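Local atomic coordinates of aspartokinase (Synechocystis, PDB entry 3L76), a protein that probably catalyses the ATP-dependent phosphorylation of the beta-carboxyl group of aspartate, and binds lysine and threonine between its ACT domains. Residues D280-A285 and Q553-I558; N524-K529 and V572-G577; V273-V278 and Q345-I350. All coordinates share one frame; numbering follows the deposited sequence.

Contact 1 joins two ACT domains across a bound threonine, whereas contacts 2 and 3 are antiparallel strand pairings. All three are partly buried: the centre of contact 3 lies about 31 Å from the centre of the chain, that of contact 2 about 20 Å. Contact 1 touches both of the others, Ile556 packing on Val572 of contact 2 and Val284 on Val278 of contact 3; strand 271-279 of contact 3 runs on towards helix 284-294 of contact 1. The chemistry follows the place. Charged and amide groups grip a ligand in contact 1; backbone bonds hold both pairings, with small side chains in contact 2 and branched aliphatic ones in contact 3.

Contact 1: residues D280-A285 and Q553-I558. With THR (threonine), chain C.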
ATOM      1  N   ASP A 280     -28.125 -31.744 -44.211  1.00 51.40           N
ATOM      2  CA  ASP A 280     -27.940 -31.117 -42.903  1.00 40.87           C
ATOM      3  C   ASP A 280     -28.952 -31.601 -41.881  1.00 47.15           C
ATOM      4  O   ASP A 280     -29.897 -30.892 -41.551  1.00 41.82           O
ATOM      5  CB  ASP A 280     -28.006 -29.591 -43.007  1.00 46.17           C
ATOM      6  CG  ASP A 280     -27.792 -28.905 -41.663  1.00 64.66           C
ATOM      7  OD1 ASP A 280     -27.195 -29.524 -40.747  1.00 47.39           O
ATOM      8  OD2 ASP A 280     -28.222 -27.745 -41.519  1.00 58.16           O
ATOM      9  N   ARG A 281     -28.740 -32.806 -41.374  1.00 32.33           N
ATOM     10  CA  ARG A 281     -29.629 -33.392 -40.388  1.00 50.71           C
ATOM     11  C   ARG A 281     -28.825 -34.256 -39.423  1.00 60.75           C
ATOM     12  O   ARG A 281     -27.723 -34.675 -39.746  1.00 48.64           O
ATOM     13  CB  ARG A 281     -30.686 -34.249 -41.086  1.00 53.74           C
ATOM     14  CG  ARG A 281     -30.106 -35.375 -41.925  1.00 58.26           C
ATOM     15  CD  ARG A 281     -31.177 -36.359 -42.388  1.00 76.66           C
ATOM     16  NE  ARG A 281     -30.586 -37.427 -43.191  1.00 85.65           N
ATOM     17  CZ  ARG A 281     -30.770 -37.586 -44.498  1.00 87.71           C
ATOM     18  NH1 ARG A 281     -31.563 -36.762 -45.173  1.00 90.98           N
ATOM     19  NH2 ARG A 281     -30.162 -38.582 -45.126  1.00 61.76           N
ATOM     20  N   PRO A 282     -29.380 -34.533 -38.235  1.00 64.19           N
ATOM     21  CA  PRO A 282     -28.695 -35.412 -37.286  1.00 64.64           C
ATOM     22  C   PRO A 282     -28.325 -36.763 -37.902  1.00 72.26           C
ATOM     23  O   PRO A 282     -29.101 -37.333 -38.672  1.00 67.46           O
ATOM     24  CB  PRO A 282     -29.739 -35.601 -36.179  1.00 30.99           C
ATOM     25  CG  PRO A 282     -30.575 -34.396 -36.248  1.00 52.13           C
ATOM     26  CD  PRO A 282     -30.664 -34.052 -37.704  1.00 51.49           C
ATOM     27  N   GLY A 283     -27.139 -37.259 -37.566  1.00 46.93           N
ATOM     28  CA  GLY A 283     -26.719 -38.584 -37.980  1.00 41.41           C
ATOM     29  C   GLY A 283     -25.682 -38.617 -39.084  1.00 50.24           C
ATOM     30  O   GLY A 283     -24.956 -39.596 -39.223  1.00 42.28           O
ATOM     31  N   VAL A 284     -25.612 -37.553 -39.875  1.00 33.03           N
ATOM     32  CA  VAL A 284     -24.702 -37.522 -41.007  1.00 39.87           C
ATOM     33  C   VAL A 284     -23.234 -37.607 -40.569  1.00 60.77           C
ATOM     34  O   VAL A 284     -22.514 -38.533 -40.965  1.00 44.58           O
ATOM     35  CB  VAL A 284     -24.920 -36.285 -41.871  1.00 58.47           C
ATOM     36  CG1 VAL A 284     -24.012 -36.338 -43.081  1.00 48.10           C
ATOM     37  CG2 VAL A 284     -26.367 -36.206 -42.309  1.00 68.95           C
ATOM     38  N   ALA A 285     -22.783 -36.660 -39.749  1.00 49.14           N
ATOM     39  CA  ALA A 285     -21.378 -36.671 -39.340  1.00 45.05           C
ATOM     40  C   ALA A 285     -21.081 -37.954 -38.589  1.00 43.25           C
ATOM     41  O   ALA A 285     -20.043 -38.575 -38.805  1.00 36.82           O
ATOM     42  CB  ALA A 285     -21.026 -35.449 -38.494  1.00 46.00           C
ATOM     43  N   GLN A 553     -27.712 -39.729 -31.321  1.00 88.62           N
ATOM     44  CA  GLN A 553     -28.572 -40.658 -30.581  1.00 84.73           C
ATOM     45  C   GLN A 553     -29.595 -39.901 -29.756  1.00 78.18           C
ATOM     46  O   GLN A 553     -30.625 -40.443 -29.369  1.00113.60           O
ATOM     47  CB  GLN A 553     -27.750 -41.582 -29.678  1.00 86.29           C
ATOM     48  CG  GLN A 553     -26.814 -42.514 -30.431  1.00115.59           C
ATOM     49  CD  GLN A 553     -25.804 -43.194 -29.524  1.00131.29           C
ATOM     50  OE1 GLN A 553     -25.756 -42.933 -28.324  1.00131.53           O
ATOM     51  NE2 GLN A 553     -24.984 -44.066 -30.098  1.00138.51           N
ATOM     52  N   GLU A 554     -29.298 -38.639 -29.488  1.00 86.55           N
ATOM     53  CA  GLU A 554     -30.221 -37.757 -28.798  1.00 81.70           C
ATOM     54  C   GLU A 554     -30.967 -36.898 -29.802  1.00 72.42           C
ATOM     55  O   GLU A 554     -31.635 -35.952 -29.425  1.00 65.30           O
ATOM     56  CB  GLU A 554     -29.459 -36.864 -27.812  1.00 70.71           C
ATOM     57  CG  GLU A 554     -29.233 -37.516 -26.470  1.00 76.73           C
ATOM     58  CD  GLU A 554     -30.510 -37.589 -25.676  1.00 89.70           C
ATOM     59  OE1 GLU A 554     -30.884 -38.701 -25.256  1.00 98.17           O
ATOM     60  OE2 GLU A 554     -31.154 -36.530 -25.496  1.00 86.17           O
ATOM     61  N   ASN A 555     -30.837 -37.239 -31.082  1.00 68.40           N
ATOM     62  CA  ASN A 555     -31.407 -36.454 -32.175  1.00 75.39           C
ATOM     63  C   ASN A 555     -31.039 -34.977 -32.073  1.00 75.49           C
ATOM     64  O   ASN A 555     -31.899 -34.100 -32.081  1.00 66.02           O
ATOM     65  CB  ASN A 555     -32.926 -36.637 -32.260  1.00 82.94           C
ATOM     66  CG  ASN A 555     -33.487 -36.217 -33.605  1.00 96.79           C
ATOM     67  OD1 ASN A 555     -33.097 -35.198 -34.168  1.00110.54           O
ATOM     68  ND2 ASN A 555     -34.403 -37.007 -34.127  1.00127.33           N
ATOM     69  N   ILE A 556     -29.744 -34.714 -31.968  1.00 79.27           N
ATOM     70  CA  ILE A 556     -29.233 -33.356 -31.851  1.00 63.27           C
ATOM     71  C   ILE A 556     -28.454 -33.010 -33.120  1.00 61.39           C
ATOM     72  O   ILE A 556     -27.517 -33.709 -33.512  1.00 51.76           O
ATOM     73  CB  ILE A 556     -28.345 -33.205 -30.586  1.00 67.33           C
ATOM     74  CG1 ILE A 556     -29.204 -33.226 -29.331  1.00 57.98           C
ATOM     75  CG2 ILE A 556     -27.548 -31.921 -30.615  1.00 51.80           C
ATOM     76  CD1 ILE A 556     -28.410 -33.251 -28.044  1.00 77.48           C
ATOM     77  N   ASN A 557     -28.857 -31.944 -33.787  1.00 59.92           N
ATOM     78  CA  ASN A 557     -28.203 -31.589 -35.029  1.00 58.76           C
ATOM     79  C   ASN A 557     -26.915 -30.821 -34.780  1.00 58.76           C
ATOM     80  O   ASN A 557     -26.850 -29.962 -33.900  1.00 44.24           O
ATOM     81  CB  ASN A 557     -29.138 -30.781 -35.927  1.00 50.97           C
ATOM     82  CG  ASN A 557     -28.539 -30.513 -37.291  1.00 66.03           C
ATOM     83  OD1 ASN A 557     -28.116 -31.436 -37.988  1.00 45.49           O
ATOM     84  ND2 ASN A 557     -28.490 -29.240 -37.677  1.00 53.25           N
ATOM     85  N   ILE A 558     -25.894 -31.124 -35.570  1.00 44.35           N
ATOM     86  CA  ILE A 558     -24.614 -30.455 -35.420  1.00 45.78           C
ATOM     87  C   ILE A 558     -24.483 -29.347 -36.454  1.00 60.00           C
ATOM     88  O   ILE A 558     -24.388 -29.615 -37.652  1.00 67.71           O
ATOM     89  CB  ILE A 558     -23.447 -31.443 -35.549  1.00 30.30           C
ATOM     90  CG1 ILE A 558     -23.598 -32.576 -34.528  1.00 22.75           C
ATOM     91  CG2 ILE A 558     -22.116 -30.714 -35.379  1.00 25.61           C
ATOM     92  CD1 ILE A 558     -22.592 -33.684 -34.703  1.00 44.63           C
TER
HETATM   93  N   THR C 601     -25.881 -31.687 -39.308  1.00 26.39           N
HETATM   94  CA  THR C 601     -25.193 -32.948 -39.613  1.00 42.37           C
HETATM   95  C   THR C 601     -25.135 -33.875 -38.402  1.00 52.17           C
HETATM   96  O   THR C 601     -25.583 -33.501 -37.304  1.00 37.35           O
HETATM   97  CB  THR C 601     -23.776 -32.714 -40.171  1.00 42.93           C
HETATM   98  OG1 THR C 601     -22.970 -32.037 -39.191  1.00 48.67           O
HETATM   99  CG2 THR C 601     -23.852 -31.853 -41.424  1.00 32.62           C
HETATM  100  OXT THR C 601     -24.670 -35.015 -38.521  1.00 35.10           O
HETATM  101  O   HOH W   1     -24.768 -28.201 -40.273  1.00 41.06           O
HETATM  102  O   HOH W   2     -25.900 -35.211 -35.560  1.00 27.83           O
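Asp280 and Asn557 meet at the ammonium group of a bound threonine, their side chains crossing at about a right angle with the carboxylate and amide planes 47° apart. Asn557 has CG anti to its backbone N (chi1 -174°), which carries the amide towards Asp280 and the ligand. The direct bond between them, Asn557 ND2 to Asp280 OD1, is weak at 3.3 Å; their stronger common partner is the ligand. The threonine N donates to Asp280 OD1 at 2.9 Å, to Asn557 OD1 at 2.6 Å and to the backbone oxygen of Ile558, so three oxygens grip it, two of them from segment 553-558. Aspartate suits this place because it brings negative charge, and asparagine because its amide can accept from the ligand and donate to the acid.

Pro282 lies across Asn557, again at about a right angle, and its CG also rests 3.4 Å from Asn555 OD1. Having no N-H, it packs against the amide without bonding to it. Gly283 follows at the N-cap of helix 284-294, where, at these backbone angles (phi 106°), a CB would jam against the carbonyl O of Pro282. The ligand carboxylate is held from both segments: Ala285 N reaches threonine OXT at 2.8 Å, and Ile558 N reaches threonine O at 3.0 Å. A water joins Gly283 N, Ile556 O and threonine O. Gln304 completes the pocket with further bonds to the threonine and to Ile558 O.

The two ends of the amino acid are thus read separately: acceptors take its ammonium, while backbone N-H groups, probably aided by the helix N-terminus, hold its carboxylate. Because both segments supply each set, bound threonine ties the two ACT domains together.

Contact 2: residues N524-K529 and V572-G577; sequences NKAIAK and VPQDRG
An antiparallel beta pairing of an ACT domain joins strand 520-533 to the end of strand 567-573, just before the chain enters helix 577-587. Ala528 and Val572 form the hydrogen-bonded pair: Ala528 N donates to Val572 O at 2.7 Å and 168°, whereas the return bond from Val572 N to Ala528 O is weak. Ile527 and Pro573 make the next, non-hydrogen-bonded pair, a position where a proline gives up no N-H that the pairing needs. Beyond it Gln574 N donates to Ala526 O at 3.0 Å.

Gln574 CB packs on the Ala526-Ile527 peptide, 3.5 Å from Ile527 N. A glycine here would probably leave a gap over that peptide and leave Gln442 and Glu499 without the side chain that touches them. Ala526 itself sits at the centre of an inverse gamma turn, and its N is bonded to Asn524 OD1 in an Asx turn.

Small residues suit the face of the pairing that carries Ala528, where a CB on Gly577 would clash with Ala528 CB. Ala528 CB lies 3.9 Å from Val572 CG1, and it also meets the backbone of Gly577, whose CA, with no side chain to intervene, comes within 3.5 Å.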
ATOM      1  N   ASN A 524     -27.173 -15.641 -35.526  1.00 65.54           N
ATOM      2  CA  ASN A 524     -28.026 -16.624 -34.881  1.00 60.36           C
ATOM      3  C   ASN A 524     -27.609 -16.725 -33.423  1.00 59.97           C
ATOM      4  O   ASN A 524     -26.552 -17.259 -33.112  1.00 73.32           O
ATOM      5  CB  ASN A 524     -27.897 -17.981 -35.573  1.00 48.13           C
ATOM      6  CG  ASN A 524     -28.629 -19.094 -34.840  1.00 63.55           C
ATOM      7  OD1 ASN A 524     -29.432 -18.845 -33.949  1.00 74.90           O
ATOM      8  ND2 ASN A 524     -28.348 -20.330 -35.217  1.00 68.45           N
ATOM      9  N   LYS A 525     -28.440 -16.189 -32.538  1.00 54.62           N
ATOM     10  CA  LYS A 525     -28.121 -16.107 -31.122  1.00 63.03           C
ATOM     11  C   LYS A 525     -28.360 -17.419 -30.398  1.00 62.58           C
ATOM     12  O   LYS A 525     -27.767 -17.660 -29.359  1.00 63.68           O
ATOM     13  CB  LYS A 525     -28.941 -15.009 -30.443  1.00 80.32           C
ATOM     14  CG  LYS A 525     -28.393 -13.607 -30.597  1.00 94.63           C
ATOM     15  CD  LYS A 525     -29.052 -12.658 -29.612  1.00 98.03           C
ATOM     16  CE  LYS A 525     -28.260 -11.371 -29.478  1.00115.95           C
ATOM     17  NZ  LYS A 525     -28.789 -10.504 -28.393  1.00120.60           N
ATOM     18  N   ALA A 526     -29.227 -18.262 -30.945  1.00 55.41           N
ATOM     19  CA  ALA A 526     -29.665 -19.463 -30.239  1.00 54.24           C
ATOM     20  C   ALA A 526     -28.778 -20.669 -30.498  1.00 51.82           C
ATOM     21  O   ALA A 526     -29.221 -21.669 -31.056  1.00 54.16           O
ATOM     22  CB  ALA A 526     -31.106 -19.787 -30.578  1.00 32.86           C
ATOM     23  N   ILE A 527     -27.528 -20.567 -30.072  1.00 39.20           N
ATOM     24  CA  ILE A 527     -26.564 -21.652 -30.220  1.00 47.28           C
ATOM     25  C   ILE A 527     -25.874 -21.964 -28.899  1.00 59.01           C
ATOM     26  O   ILE A 527     -25.722 -21.098 -28.038  1.00 47.88           O
ATOM     27  CB  ILE A 527     -25.474 -21.303 -31.237  1.00 55.10           C
ATOM     28  CG1 ILE A 527     -24.661 -20.110 -30.727  1.00 33.66           C
ATOM     29  CG2 ILE A 527     -26.086 -21.037 -32.619  1.00 38.20           C
ATOM     30  CD1 ILE A 527     -23.246 -20.041 -31.259  1.00 55.08           C
ATOM     31  N   ALA A 528     -25.463 -23.216 -28.749  1.00 68.76           N
ATOM     32  CA  ALA A 528     -24.608 -23.623 -27.651  1.00 48.47           C
ATOM     33  C   ALA A 528     -23.368 -24.286 -28.224  1.00 48.09           C
ATOM     34  O   ALA A 528     -23.421 -24.877 -29.304  1.00 61.99           O
ATOM     35  CB  ALA A 528     -25.330 -24.574 -26.760  1.00 62.56           C
ATOM     36  N   LYS A 529     -22.251 -24.186 -27.512  1.00 55.04           N
ATOM     37  CA  LYS A 529     -21.040 -24.894 -27.909  1.00 50.59           C
ATOM     38  C   LYS A 529     -20.686 -26.008 -26.927  1.00 45.42           C
ATOM     39  O   LYS A 529     -20.540 -25.770 -25.737  1.00 54.02           O
ATOM     40  CB  LYS A 529     -19.855 -23.940 -28.069  1.00 37.69           C
ATOM     41  CG  LYS A 529     -18.618 -24.638 -28.630  1.00 38.28           C
ATOM     42  CD  LYS A 529     -17.453 -23.704 -28.759  1.00 29.70           C
ATOM     43  CE  LYS A 529     -17.011 -23.188 -27.405  1.00 47.76           C
ATOM     44  NZ  LYS A 529     -15.819 -22.303 -27.521  1.00 24.12           N
ATOM     45  N   VAL A 572     -24.348 -26.117 -31.698  1.00 60.85           N
ATOM     46  CA  VAL A 572     -25.543 -26.904 -31.488  1.00 36.61           C
ATOM     47  C   VAL A 572     -26.667 -25.943 -31.101  1.00 47.44           C
ATOM     48  O   VAL A 572     -26.411 -24.793 -30.715  1.00 43.56           O
ATOM     49  CB  VAL A 572     -25.251 -27.940 -30.376  1.00 58.61           C
ATOM     50  CG1 VAL A 572     -26.041 -27.656 -29.103  1.00 48.86           C
ATOM     51  CG2 VAL A 572     -25.447 -29.338 -30.878  1.00 46.78           C
ATOM     52  N   PRO A 573     -27.919 -26.379 -31.246  1.00 55.63           N
ATOM     53  CA  PRO A 573     -29.015 -25.466 -30.899  1.00 62.49           C
ATOM     54  C   PRO A 573     -29.027 -25.156 -29.403  1.00 63.95           C
ATOM     55  O   PRO A 573     -28.883 -26.061 -28.595  1.00 48.67           O
ATOM     56  CB  PRO A 573     -30.264 -26.251 -31.309  1.00 48.24           C
ATOM     57  CG  PRO A 573     -29.775 -27.222 -32.336  1.00 49.67           C
ATOM     58  CD  PRO A 573     -28.394 -27.602 -31.909  1.00 59.77           C
ATOM     59  N   GLN A 574     -29.202 -23.888 -29.047  1.00 72.00           N
ATOM     60  CA  GLN A 574     -29.145 -23.464 -27.652  1.00 67.38           C
ATOM     61  C   GLN A 574     -30.051 -24.253 -26.714  1.00 57.62           C
ATOM     62  O   GLN A 574     -29.653 -24.592 -25.606  1.00 79.44           O
ATOM     63  CB  GLN A 574     -29.431 -21.961 -27.519  1.00 66.90           C
ATOM     64  CG  GLN A 574     -29.579 -21.497 -26.076  1.00 78.87           C
ATOM     65  CD  GLN A 574     -29.152 -20.062 -25.864  1.00 95.22           C
ATOM     66  OE1 GLN A 574     -28.088 -19.804 -25.316  1.00125.08           O
ATOM     67  NE2 GLN A 574     -29.979 -19.120 -26.289  1.00100.60           N
ATOM     68  N   ASP A 575     -31.274 -24.539 -27.139  1.00 68.34           N
ATOM     69  CA  ASP A 575     -32.189 -25.241 -26.252  1.00 57.28           C
ATOM     70  C   ASP A 575     -31.793 -26.697 -26.155  1.00 71.89           C
ATOM     71  O   ASP A 575     -32.545 -27.526 -25.668  1.00 70.24           O
ATOM     72  CB  ASP A 575     -33.637 -25.108 -26.723  1.00 80.68           C
ATOM     73  CG  ASP A 575     -33.895 -25.812 -28.039  1.00 68.11           C
ATOM     74  OD1 ASP A 575     -35.067 -25.859 -28.445  1.00 64.81           O
ATOM     75  OD2 ASP A 575     -32.942 -26.316 -28.666  1.00 78.19           O
ATOM     76  N   ARG A 576     -30.588 -26.998 -26.609  1.00 74.78           N
ATOM     77  CA  ARG A 576     -30.098 -28.359 -26.551  1.00 70.03           C
ATOM     78  C   ARG A 576     -28.674 -28.479 -26.004  1.00 69.37           C
ATOM     79  O   ARG A 576     -28.138 -29.579 -25.916  1.00 64.65           O
ATOM     80  CB  ARG A 576     -30.177 -28.981 -27.932  1.00 71.57           C
ATOM     81  CG  ARG A 576     -30.637 -30.392 -27.884  1.00 85.00           C
ATOM     82  CD  ARG A 576     -32.147 -30.499 -27.974  1.00 45.87           C
ATOM     83  NE  ARG A 576     -32.417 -31.653 -28.806  1.00 67.28           N
ATOM     84  CZ  ARG A 576     -32.413 -32.903 -28.364  1.00 47.95           C
ATOM     85  NH1 ARG A 576     -32.196 -33.159 -27.086  1.00 34.75           N
ATOM     86  NH2 ARG A 576     -32.642 -33.895 -29.204  1.00 54.16           N
ATOM     87  N   GLY A 577     -28.070 -27.349 -25.646  1.00 55.41           N
ATOM     88  CA  GLY A 577     -26.731 -27.337 -25.080  1.00 67.00           C
ATOM     89  C   GLY A 577     -26.566 -28.251 -23.884  1.00 59.11           C
ATOM     90  O   GLY A 577     -25.660 -29.071 -23.842  1.00 59.21           O
TER

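Contact 3: residues V273-V278 and Q345-I350. With SO4 (sulfate ion), chain G.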
ATOM      1  N   VAL A 273      -9.630 -34.477 -47.157  1.00 31.98           N
ATOM      2  CA  VAL A 273     -10.806 -35.066 -47.750  1.00 40.56           C
ATOM      3  C   VAL A 273     -12.025 -34.226 -47.357  1.00 44.32           C
ATOM      4  O   VAL A 273     -12.218 -33.906 -46.194  1.00 47.42           O
ATOM      5  CB  VAL A 273     -11.032 -36.514 -47.285  1.00 48.29           C
ATOM      6  CG1 VAL A 273     -12.234 -37.078 -47.976  1.00 40.36           C
ATOM      7  CG2 VAL A 273      -9.804 -37.381 -47.563  1.00 33.90           C
ATOM      8  N   ALA A 274     -12.847 -33.860 -48.330  1.00 49.98           N
ATOM      9  CA  ALA A 274     -14.090 -33.165 -48.026  1.00 31.89           C
ATOM     10  C   ALA A 274     -15.279 -33.879 -48.674  1.00 40.49           C
ATOM     11  O   ALA A 274     -15.209 -34.317 -49.829  1.00 45.42           O
ATOM     12  CB  ALA A 274     -14.011 -31.696 -48.484  1.00 27.93           C
ATOM     13  N   LEU A 275     -16.350 -34.027 -47.902  1.00 31.07           N
ATOM     14  CA  LEU A 275     -17.650 -34.427 -48.421  1.00 33.49           C
ATOM     15  C   LEU A 275     -18.509 -33.187 -48.606  1.00 32.63           C
ATOM     16  O   LEU A 275     -18.846 -32.520 -47.638  1.00 43.64           O
ATOM     17  CB  LEU A 275     -18.345 -35.363 -47.445  1.00 34.04           C
ATOM     18  CG  LEU A 275     -18.583 -36.773 -47.976  1.00 52.38           C
ATOM     19  CD1 LEU A 275     -19.426 -37.554 -46.991  1.00 46.10           C
ATOM     20  CD2 LEU A 275     -19.249 -36.726 -49.355  1.00 41.53           C
ATOM     21  N   LEU A 276     -18.852 -32.883 -49.852  1.00 31.26           N
ATOM     22  CA  LEU A 276     -19.614 -31.684 -50.185  1.00 34.86           C
ATOM     23  C   LEU A 276     -21.114 -31.949 -50.264  1.00 42.78           C
ATOM     24  O   LEU A 276     -21.541 -33.024 -50.689  1.00 41.98           O
ATOM     25  CB  LEU A 276     -19.151 -31.151 -51.538  1.00 32.52           C
ATOM     26  CG  LEU A 276     -17.669 -30.852 -51.701  1.00 40.17           C
ATOM     27  CD1 LEU A 276     -17.379 -30.524 -53.147  1.00 20.14           C
ATOM     28  CD2 LEU A 276     -17.243 -29.715 -50.771  1.00 26.69           C
ATOM     29  N   ARG A 277     -21.898 -30.953 -49.864  1.00 47.32           N
ATOM     30  CA  ARG A 277     -23.347 -30.948 -50.069  1.00 41.70           C
ATOM     31  C   ARG A 277     -24.029 -32.197 -49.530  1.00 49.86           C
ATOM     32  O   ARG A 277     -24.822 -32.842 -50.220  1.00 34.57           O
ATOM     33  CB  ARG A 277     -23.681 -30.777 -51.552  1.00 33.53           C
ATOM     34  CG  ARG A 277     -25.090 -30.274 -51.799  1.00 40.59           C
ATOM     35  CD  ARG A 277     -25.233 -29.760 -53.207  1.00 38.40           C
ATOM     36  NE  ARG A 277     -26.482 -29.039 -53.400  1.00 51.78           N
ATOM     37  CZ  ARG A 277     -26.976 -28.729 -54.590  1.00 54.82           C
ATOM     38  NH1 ARG A 277     -26.334 -29.084 -55.696  1.00 43.04           N
ATOM     39  NH2 ARG A 277     -28.110 -28.066 -54.675  1.00 45.07           N
ATOM     40  N   VAL A 278     -23.704 -32.538 -48.297  1.00 42.61           N
ATOM     41  CA  VAL A 278     -24.324 -33.657 -47.618  1.00 34.63           C
ATOM     42  C   VAL A 278     -25.578 -33.098 -46.919  1.00 36.18           C
ATOM     43  O   VAL A 278     -25.689 -31.889 -46.728  1.00 39.17           O
ATOM     44  CB  VAL A 278     -23.296 -34.291 -46.627  1.00 30.56           C
ATOM     45  CG1 VAL A 278     -23.408 -33.659 -45.258  1.00 37.36           C
ATOM     46  CG2 VAL A 278     -23.470 -35.779 -46.534  1.00 79.17           C
ATOM     47  N   GLN A 345     -25.758 -34.295 -57.573  1.00 43.63           N
ATOM     48  CA  GLN A 345     -25.760 -33.099 -56.717  1.00 55.12           C
ATOM     49  C   GLN A 345     -25.819 -33.366 -55.215  1.00 54.16           C
ATOM     50  O   GLN A 345     -26.317 -32.529 -54.469  1.00 45.24           O
ATOM     51  CB  GLN A 345     -26.925 -32.175 -57.070  1.00 32.38           C
ATOM     52  CG  GLN A 345     -26.951 -31.674 -58.504  1.00 63.13           C
ATOM     53  CD  GLN A 345     -28.282 -31.031 -58.843  1.00 58.47           C
ATOM     54  OE1 GLN A 345     -29.213 -31.078 -58.044  1.00 45.23           O
ATOM     55  NE2 GLN A 345     -28.381 -30.436 -60.025  1.00 42.31           N
ATOM     56  N   GLU A 346     -25.319 -34.517 -54.777  1.00 42.68           N
ATOM     57  CA  GLU A 346     -25.382 -34.893 -53.372  1.00 50.10           C
ATOM     58  C   GLU A 346     -24.137 -35.634 -52.917  1.00 57.52           C
ATOM     59  O   GLU A 346     -23.684 -36.558 -53.582  1.00 72.50           O
ATOM     60  CB  GLU A 346     -26.588 -35.794 -53.116  1.00 45.34           C
ATOM     61  CG  GLU A 346     -27.885 -35.171 -53.510  1.00 45.67           C
ATOM     62  CD  GLU A 346     -29.072 -36.068 -53.233  1.00 45.06           C
ATOM     63  OE1 GLU A 346     -30.118 -35.844 -53.869  1.00 42.63           O
ATOM     64  OE2 GLU A 346     -28.965 -36.990 -52.397  1.00 40.42           O
ATOM     65  N   ALA A 347     -23.600 -35.233 -51.771  1.00 54.44           N
ATOM     66  CA  ALA A 347     -22.513 -35.966 -51.140  1.00 38.13           C
ATOM     67  C   ALA A 347     -21.411 -36.380 -52.126  1.00 49.85           C
ATOM     68  O   ALA A 347     -21.251 -37.557 -52.425  1.00 50.52           O
ATOM     69  CB  ALA A 347     -23.074 -37.179 -50.435  1.00 28.54           C
ATOM     70  N   GLU A 348     -20.660 -35.404 -52.619  1.00 39.45           N
ATOM     71  CA  GLU A 348     -19.594 -35.609 -53.596  1.00 47.96           C
ATOM     72  C   GLU A 348     -18.264 -35.435 -52.873  1.00 52.96           C
ATOM     73  O   GLU A 348     -18.150 -34.599 -51.976  1.00 49.96           O
ATOM     74  CB  GLU A 348     -19.753 -34.599 -54.737  1.00 46.40           C
ATOM     75  CG  GLU A 348     -18.490 -34.261 -55.517  1.00 78.68           C
ATOM     76  CD  GLU A 348     -18.615 -32.948 -56.281  1.00 87.82           C
ATOM     77  OE1 GLU A 348     -17.682 -32.624 -57.051  1.00 55.34           O
ATOM     78  OE2 GLU A 348     -19.638 -32.243 -56.102  1.00 92.61           O
ATOM     79  N   ILE A 349     -17.265 -36.225 -53.247  1.00 44.58           N
ATOM     80  CA  ILE A 349     -15.996 -36.225 -52.538  0.63 30.25           C
ATOM     81  C   ILE A 349     -14.902 -35.481 -53.311  1.00 48.78           C
ATOM     82  O   ILE A 349     -14.783 -35.633 -54.530  1.00 49.19           O
ATOM     83  CB  ILE A 349     -15.561 -37.664 -52.195  0.63 37.34           C
ATOM     84  CG1 ILE A 349     -16.632 -38.343 -51.340  0.63 30.88           C
ATOM     85  CG2 ILE A 349     -14.218 -37.681 -51.481  0.63 44.49           C
ATOM     86  CD1 ILE A 349     -17.845 -38.812 -52.142  0.63 53.20           C
ATOM     87  N   ILE A 350     -14.125 -34.657 -52.596  1.00 38.77           N
ATOM     88  CA  ILE A 350     -12.947 -34.019 -53.177  1.00 28.77           C
ATOM     89  C   ILE A 350     -11.769 -34.239 -52.252  1.00 51.57           C
ATOM     90  O   ILE A 350     -11.933 -34.628 -51.093  1.00 48.01           O
ATOM     91  CB  ILE A 350     -13.136 -32.523 -53.458  1.00 29.76           C
ATOM     92  CG1 ILE A 350     -13.134 -31.730 -52.141  1.00 37.26           C
ATOM     93  CG2 ILE A 350     -14.386 -32.299 -54.311  1.00 16.89           C
ATOM     94  CD1 ILE A 350     -13.704 -30.332 -52.247  1.00 43.58           C
TER
HETATM   95  S   SO4 G 605     -29.220 -27.682 -51.064  0.50 35.26           S
HETATM   96  O1  SO4 G 605     -28.432 -26.517 -50.798  0.50 39.58           O
HETATM   97  O2  SO4 G 605     -28.695 -28.966 -50.654  0.50 40.76           O
HETATM   98  O3  SO4 G 605     -30.437 -27.475 -50.310  0.50 40.76           O
HETATM   99  O4  SO4 G 605     -29.318 -27.794 -52.486  0.50 39.95           O
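This is a two-strand antiparallel pairing within an ACT domain, strand 273-276 against strand 348-350, with axes 4.8 Å apart and N-to-C directions 155° apart. Ala274 and Ile350 exchange two backbone bonds, as do Leu276 and Glu348; the straightest runs from Leu276 N to Glu348 O at 2.8 Å and 177°. A G1 beta bulge follows, in which Ala347 and Glu348 both face Leu276, and Ala347 N turns to Arg277 O at 3.1 Å.

On one face Leu276 crosses Ile350 at about a right angle, its CD1 3.7 Å from Ile350 CG2, while Ala274 CB, the whole of a small side chain, lies 3.8 Å from Ile350 CG1. On the other face Leu275 CD2 reaches Ala347 CB at 4.0 Å. Arg277 stretches out alongside Gln345, the guanidinium and amide planes 25° apart, and its NH2 donates to O4 of a sulfate ion, probably from the crystallisation liquor, at 2.5 Å.

The strand pair is covered on the Leu275 face by two helices: Leu275 touches Thr330 of helix 323-333 and Leu288 of helix 284-294. Val273 and Leu275 turn their backbone bonds to strand 311-318, which puts strand 271-279 between two antiparallel neighbours.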